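Local coordinates for ColD (Escherichia coli, PDB 3GR9), which catalyses PLP-dependent removal of the C3'-hydroxyl from GDP-4-keto-6-deoxy-D-mannose in L-colitose biosynthesis, at residues B[67-72]-B[205-210]; B[213-218]-B[250-255]. The protein carries 2 engineered substitutions. All coordinates share one frame; numbering follows the deposited sequence.

Interaction 1 (B[67-72]-B[205-210]); sequences AALFFT and EEIYHI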
loop_
_atom_site.group_PDB
_atom_site.type_symbol
_atom_site.label_atom_id
_atom_site.label_comp_id
_atom_site.label_asym_id
_atom_site.label_seq_id
_atom_site.Cartn_x
_atom_site.Cartn_y
_atom_site.Cartn_z
ATOM N N ALA B 67 -10.004 -7.772 1.269
ATOM C CA ALA B 67 -10.956 -6.675 1.098
ATOM C C ALA B 67 -11.968 -7.045 0.049
ATOM O O ALA B 67 -13.169 -6.801 0.190
ATOM C CB ALA B 67 -10.263 -5.422 0.619
ATOM N N ALA B 68 -11.482 -7.641 -1.042
ATOM C CA ALA B 68 -12.384 -7.914 -2.145
ATOM C C ALA B 68 -13.710 -8.655 -1.835
ATOM O O ALA B 68 -14.800 -8.288 -2.270
ATOM C CB ALA B 68 -11.646 -8.563 -3.277
ATOM N N LEU B 69 -13.587 -9.744 -1.104
ATOM C CA LEU B 69 -14.702 -10.609 -0.763
ATOM C C LEU B 69 -15.781 -9.937 0.032
ATOM O O LEU B 69 -16.749 -10.573 0.441
ATOM C CB LEU B 69 -14.170 -11.771 0.044
ATOM C CG LEU B 69 -12.989 -12.331 -0.745
ATOM C CD1 LEU B 69 -12.400 -13.440 0.097
ATOM C CD2 LEU B 69 -13.509 -12.816 -2.191
ATOM N N PHE B 70 -15.617 -8.648 0.252
ATOM C CA PHE B 70 -16.610 -7.936 1.014
ATOM C C PHE B 70 -17.431 -7.109 0.033
ATOM O O PHE B 70 -18.569 -6.786 0.311
ATOM C CB PHE B 70 -15.916 -7.033 2.042
ATOM C CG PHE B 70 -15.480 -7.748 3.298
ATOM C CD1 PHE B 70 -14.472 -8.704 3.285
ATOM C CD2 PHE B 70 -16.059 -7.429 4.497
ATOM C CE1 PHE B 70 -14.057 -9.322 4.440
ATOM C CE2 PHE B 70 -15.617 -8.006 5.687
ATOM C CZ PHE B 70 -14.628 -8.969 5.658
ATOM N N PHE B 71 -16.857 -6.822 -1.137
ATOM C CA PHE B 71 -17.535 -6.020 -2.149
ATOM C C PHE B 71 -18.241 -6.768 -3.271
ATOM O O PHE B 71 -18.844 -6.141 -4.094
ATOM C CB PHE B 71 -16.679 -4.857 -2.674
ATOM C CG PHE B 71 -15.919 -4.143 -1.593
ATOM C CD1 PHE B 71 -16.597 -3.582 -0.515
ATOM C CD2 PHE B 71 -14.531 -4.058 -1.633
ATOM C CE1 PHE B 71 -15.907 -2.953 0.518
ATOM C CE2 PHE B 71 -13.820 -3.400 -0.617
ATOM C CZ PHE B 71 -14.505 -2.868 0.472
ATOM N N THR B 72 -18.227 -8.100 -3.258
ATOM C CA THR B 72 -18.975 -8.885 -4.242
ATOM C C THR B 72 -20.471 -8.519 -4.097
ATOM O O THR B 72 -20.974 -8.323 -2.990
ATOM C CB THR B 72 -18.842 -10.357 -3.900
ATOM O OG1 THR B 72 -19.139 -10.524 -2.513
ATOM C CG2 THR B 72 -17.403 -10.816 -4.033
ATOM N N GLU B 205 -14.661 -13.273 -12.969
ATOM C CA GLU B 205 -14.908 -11.973 -13.571
ATOM C C GLU B 205 -15.253 -10.882 -12.600
ATOM O O GLU B 205 -14.614 -9.815 -12.635
ATOM C CB GLU B 205 -15.833 -12.009 -14.799
ATOM C CG GLU B 205 -15.351 -11.155 -16.014
ATOM C CD GLU B 205 -16.494 -10.523 -16.812
ATOM O OE1 GLU B 205 -17.671 -10.776 -16.493
ATOM O OE2 GLU B 205 -16.223 -9.781 -17.780
ATOM N N GLU B 206 -16.235 -11.151 -11.727
ATOM C CA GLU B 206 -16.627 -10.199 -10.692
ATOM C C GLU B 206 -15.475 -9.825 -9.755
ATOM O O GLU B 206 -15.305 -8.654 -9.436
ATOM C CB GLU B 206 -17.837 -10.648 -9.863
ATOM C CG GLU B 206 -18.093 -9.619 -8.761
ATOM C CD GLU B 206 -19.326 -9.842 -7.919
ATOM O OE1 GLU B 206 -19.824 -10.995 -7.881
ATOM O OE2 GLU B 206 -19.757 -8.839 -7.281
ATOM N N ILE B 207 -14.694 -10.806 -9.306
ATOM C CA ILE B 207 -13.548 -10.505 -8.454
ATOM C C ILE B 207 -12.550 -9.658 -9.227
ATOM O O ILE B 207 -11.947 -8.715 -8.702
ATOM C CB ILE B 207 -12.791 -11.775 -8.030
ATOM C CG1 ILE B 207 -13.544 -12.516 -6.925
ATOM C CG2 ILE B 207 -11.383 -11.408 -7.566
ATOM C CD1 ILE B 207 -14.463 -11.648 -6.165
ATOM N N TYR B 208 -12.343 -10.033 -10.476
ATOM C CA TYR B 208 -11.399 -9.335 -11.302
ATOM C C TYR B 208 -11.664 -7.820 -11.244
ATOM O O TYR B 208 -10.784 -6.998 -10.899
ATOM C CB TYR B 208 -11.513 -9.879 -12.707
ATOM C CG TYR B 208 -10.579 -9.173 -13.633
ATOM C CD1 TYR B 208 -9.339 -8.743 -13.183
ATOM C CD2 TYR B 208 -10.945 -8.891 -14.944
ATOM C CE1 TYR B 208 -8.467 -8.076 -14.030
ATOM C CE2 TYR B 208 -10.088 -8.197 -15.792
ATOM C CZ TYR B 208 -8.856 -7.784 -15.326
ATOM O OH TYR B 208 -8.006 -7.099 -16.152
ATOM N N HIS B 209 -12.908 -7.467 -11.564
ATOM C CA HIS B 209 -13.342 -6.069 -11.574
ATOM C C HIS B 209 -13.303 -5.357 -10.180
ATOM O O HIS B 209 -13.043 -4.125 -10.093
ATOM C CB HIS B 209 -14.778 -5.989 -12.144
ATOM C CG HIS B 209 -14.886 -6.346 -13.596
ATOM N ND1 HIS B 209 -16.088 -6.279 -14.275
ATOM C CD2 HIS B 209 -13.971 -6.792 -14.490
ATOM C CE1 HIS B 209 -15.908 -6.646 -15.528
ATOM N NE2 HIS B 209 -14.632 -6.968 -15.684
ATOM N N ILE B 210 -13.579 -6.087 -9.100
ATOM C CA ILE B 210 -13.549 -5.445 -7.788
ATOM C C ILE B 210 -12.108 -5.035 -7.530
ATOM O O ILE B 210 -11.846 -3.986 -6.947
ATOM C CB ILE B 210 -14.066 -6.414 -6.663
ATOM C CG1 ILE B 210 -15.574 -6.694 -6.846
ATOM C CG2 ILE B 210 -13.723 -5.850 -5.258
ATOM C CD1 ILE B 210 -16.160 -7.854 -6.043
#
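Ile210 pushes its two branches into the C-terminal part of helix 58-71, and most of the apolar contact gathers around them. Its CG2 meets Ala68 CB at 3.9 Å and Phe71 CB at 4.0 Å, lying near the plane of the Phe71 ring and at its edge. The other branch ends against the backbone at Thr72: Ile210 CD1 approaches Thr72 CA to 3.5 Å, closer than carbon atoms usually pack. A second apolar patch is formed by Ile207. Its CD1 almost eclipses CA (chi2 -23°), a strained conformation, and in this position touches Thr72 CG2 at 3.7 Å, with Leu69 CD2 more loosely placed at 4.3 Å. Thr72 CG2 thus serves both isoleucines: it runs alongside Ile207 and also meets CD1 of Ile210.

The polar part centres on Glu206. With CG trans to the backbone N (chi1 176°) and the chain extended beyond it, its carboxylate reaches the backbone at Thr72, where OE2 comes within 3.1 Å of Thr72 CA and accepts a hydrogen bond from the backbone N of Lys73. The Lys73 N-H is the firm partner of the carboxylate, and Arg76 adds only a long, weak ion pair to the other oxygen, OE1. Thr72 OG1 makes a weak hydrogen bond to Lys74 O.

The short helical axes approach to 9.5 Å at 115°. Leu69 and Ile207 both also touch Met181 of strand 181-185, and the Phe71 ring meets Tyr349 of the second subunit edge-to-face. Such layering of crossing helices against a central mixed sheet is typical of the large domain of the fold type I PLP enzymes, to which the DegT/DnrJ/EryC1 family belongs.

Interaction 2 (B[213-218]-B[250-255]); sequences CIRAHG and NVRPLE. With AKG (2-oxoglutaric acid), chain I.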
loop_
_atom_site.group_PDB
_atom_site.type_symbol
_atom_site.label_atom_id
_atom_site.label_comp_id
_atom_site.label_asym_id
_atom_site.label_seq_id
_atom_site.Cartn_x
_atom_site.Cartn_y
_atom_site.Cartn_z
ATOM N N CYS B 213 -10.871 -1.971 -9.421
ATOM C CA CYS B 213 -11.412 -0.801 -8.776
ATOM C C CYS B 213 -10.703 -0.484 -7.502
ATOM O O CYS B 213 -10.353 0.665 -7.238
ATOM C CB CYS B 213 -12.892 -1.015 -8.476
ATOM S SG CYS B 213 -13.724 0.262 -7.442
ATOM N N ILE B 214 -10.573 -1.496 -6.662
ATOM C CA ILE B 214 -9.981 -1.214 -5.370
ATOM C C ILE B 214 -8.481 -1.000 -5.292
ATOM O O ILE B 214 -7.994 -0.456 -4.306
ATOM C CB ILE B 214 -10.555 -2.028 -4.200
ATOM C CG1 ILE B 214 -10.078 -3.483 -4.216
ATOM C CG2 ILE B 214 -12.066 -1.877 -4.037
ATOM C CD1 ILE B 214 -10.536 -4.186 -2.963
ATOM N N ARG B 215 -7.759 -1.404 -6.330
ATOM C CA ARG B 215 -6.305 -1.200 -6.349
ATOM C C ARG B 215 -5.990 0.285 -6.509
ATOM O O ARG B 215 -4.924 0.744 -6.012
ATOM C CB ARG B 215 -5.701 -1.883 -7.571
ATOM C CG ARG B 215 -4.286 -1.413 -7.892
ATOM C CD ARG B 215 -3.614 -2.245 -8.999
ATOM N NE ARG B 215 -4.182 -1.981 -10.323
ATOM C CZ ARG B 215 -3.880 -2.683 -11.413
ATOM N NH1 ARG B 215 -3.020 -3.713 -11.350
ATOM N NH2 ARG B 215 -4.454 -2.364 -12.546
ATOM N N ALA B 216 -6.899 1.030 -7.156
ATOM C CA ALA B 216 -6.636 2.432 -7.394
ATOM C C ALA B 216 -7.752 3.394 -7.056
ATOM O O ALA B 216 -8.556 3.740 -7.940
ATOM C CB ALA B 216 -6.249 2.603 -8.831
ATOM N N HIS B 217 -7.790 3.851 -5.804
ATOM C CA HIS B 217 -8.752 4.880 -5.410
ATOM C C HIS B 217 -10.259 4.571 -5.404
ATOM O O HIS B 217 -11.047 5.449 -5.045
ATOM C CB HIS B 217 -8.482 6.190 -6.234
ATOM C CG HIS B 217 -7.048 6.645 -6.199
ATOM N ND1 HIS B 217 -6.484 7.223 -5.083
ATOM C CD2 HIS B 217 -6.051 6.551 -7.117
ATOM C CE1 HIS B 217 -5.206 7.475 -5.312
ATOM N NE2 HIS B 217 -4.919 7.073 -6.544
ATOM N N GLY B 218 -10.684 3.375 -5.819
ATOM C CA GLY B 218 -12.128 3.058 -5.832
ATOM C C GLY B 218 -12.873 3.881 -6.902
ATOM O O GLY B 218 -14.078 4.088 -6.804
ATOM N N ASN B 250 -4.656 3.107 -2.618
ATOM C CA ASN B 250 -3.846 3.372 -3.782
ATOM C C ASN B 250 -2.713 2.362 -3.825
ATOM O O ASN B 250 -1.607 2.675 -3.401
ATOM C CB ASN B 250 -3.287 4.786 -3.854
ATOM C CG ASN B 250 -2.169 4.892 -4.857
ATOM O OD1 ASN B 250 -1.778 3.898 -5.438
ATOM N ND2 ASN B 250 -1.655 6.080 -5.068
ATOM N N VAL B 251 -2.991 1.160 -4.325
ATOM C CA VAL B 251 -1.975 0.094 -4.407
ATOM C C VAL B 251 -1.305 -0.252 -5.703
ATOM O O VAL B 251 -0.736 -1.341 -5.867
ATOM C CB VAL B 251 -2.028 -1.031 -3.358
ATOM C CG1 VAL B 251 -2.215 -0.434 -1.986
ATOM C CG2 VAL B 251 -3.063 -2.137 -3.682
ATOM N N ARG B 252 -1.375 0.731 -6.596
ATOM C CA ARG B 252 -0.789 0.695 -7.934
ATOM C C ARG B 252 0.689 0.319 -7.912
ATOM O O ARG B 252 1.461 0.818 -7.089
ATOM C CB ARG B 252 -0.955 2.071 -8.618
ATOM C CG ARG B 252 -2.418 2.453 -9.050
ATOM C CD ARG B 252 -2.363 3.666 -9.939
ATOM N NE ARG B 252 -1.767 4.772 -9.211
ATOM C CZ ARG B 252 -2.347 5.956 -9.068
ATOM N NH1 ARG B 252 -3.510 6.189 -9.664
ATOM N NH2 ARG B 252 -1.747 6.931 -8.386
ATOM N N PRO B 253 1.079 -0.540 -8.856
ATOM C CA PRO B 253 2.462 -0.949 -8.965
ATOM C C PRO B 253 2.995 0.136 -9.872
ATOM O O PRO B 253 2.208 0.932 -10.409
ATOM C CB PRO B 253 2.383 -2.293 -9.703
ATOM C CG PRO B 253 1.004 -2.766 -9.507
ATOM C CD PRO B 253 0.179 -1.527 -9.484
ATOM N N LEU B 254 4.316 0.180 -10.022
ATOM C CA LEU B 254 4.937 1.198 -10.871
ATOM C C LEU B 254 5.319 0.612 -12.229
ATOM O O LEU B 254 5.862 -0.486 -12.300
ATOM C CB LEU B 254 6.224 1.721 -10.215
ATOM C CG LEU B 254 6.207 2.681 -9.005
ATOM C CD1 LEU B 254 7.658 3.166 -8.777
ATOM C CD2 LEU B 254 5.349 3.896 -9.361
ATOM N N GLU B 255 5.101 1.359 -13.304
ATOM C CA GLU B 255 5.493 0.895 -14.632
ATOM C C GLU B 255 6.815 0.111 -14.632
ATOM O O GLU B 255 6.881 -1.002 -15.126
ATOM C CB GLU B 255 5.520 2.080 -15.601
ATOM C CG GLU B 255 5.364 1.679 -17.041
ATOM C CD GLU B 255 3.944 1.311 -17.365
ATOM O OE1 GLU B 255 3.306 0.556 -16.578
ATOM O OE2 GLU B 255 3.472 1.783 -18.428
HETATM C C1 AKG I . -6.190 14.311 -8.287
HETATM O O1 AKG I . -6.386 14.106 -9.512
HETATM O O2 AKG I . -6.767 15.262 -7.700
HETATM C C2 AKG I . -5.334 13.384 -7.508
HETATM O O5 AKG I . -5.331 13.477 -6.299
HETATM C C3 AKG I . -4.527 12.319 -8.216
HETATM C C4 AKG I . -4.994 10.913 -7.820
HETATM C C5 AKG I . -4.000 9.908 -8.305
HETATM O O3 AKG I . -3.999 9.568 -9.618
HETATM O O4 AKG I . -3.142 9.414 -7.510
#
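A 2-oxoglutarate pocket at the subunit interface is lined by His217 and Arg252, brought together where the end of helix 205-215 meets the loop leading to helix 255-286. Arg252 NH2 donates to O4 of the ligand at 3.0 Å (163°), while NH1 adds a weak bond to O3 at 3.4 Å, so NH2 carries most of the hold on the C5 carboxylate. The His217 ring has the ligand's C4 over one face and NE2 3.1 Å from O4. Arg252 NH1 lies at the edge of that ring, 3.5 Å from NE2, the two flat groups being turned 63° apart. Asn250 CB packs against His217 CE1, and Asn250 ND2 bonds to the PLP-lysine of the second subunit.

Behind the pocket, a single beta bridge pairs Ala216 with Asn250, and Val251 N donates a short 2.6 Å hydrogen bond to Arg215 O. Ala216 CB rests on Arg252 CG at 3.8 Å. Arg215, bent at chi3 (72°), crosses Pro253 at about a right angle, with CD against CD; its guanidinium goes on to Met54 O and Glu40. Glu196 of the second subunit forms a salt bridge to Arg252 NE, and Arg333 of that subunit also binds the ligand.

How the interactions relate
Helix 205-215 is common to both interactions: its first turns carry interaction 1, and its last turn leads into interaction 2. The centres are 14 Å apart, yet the contacts touch through Ile214, whose CD1 lies 3.8 Å from Ala67 CB and whose CG2 lies 4.1 Å from Phe71 CD2. Segment 67-72 thus touches the shared helix from Glu206 to Ile214. Along the chain the two follow in series, all of interaction 1 preceding interaction 2 in the sequence. Only interaction 2 reaches a bound 2-oxoglutarate; the side chain of Val251 is about 14 Å from another molecule of it, and interaction 1 is packing away from the ligand pockets. Each contact also meets the second subunit.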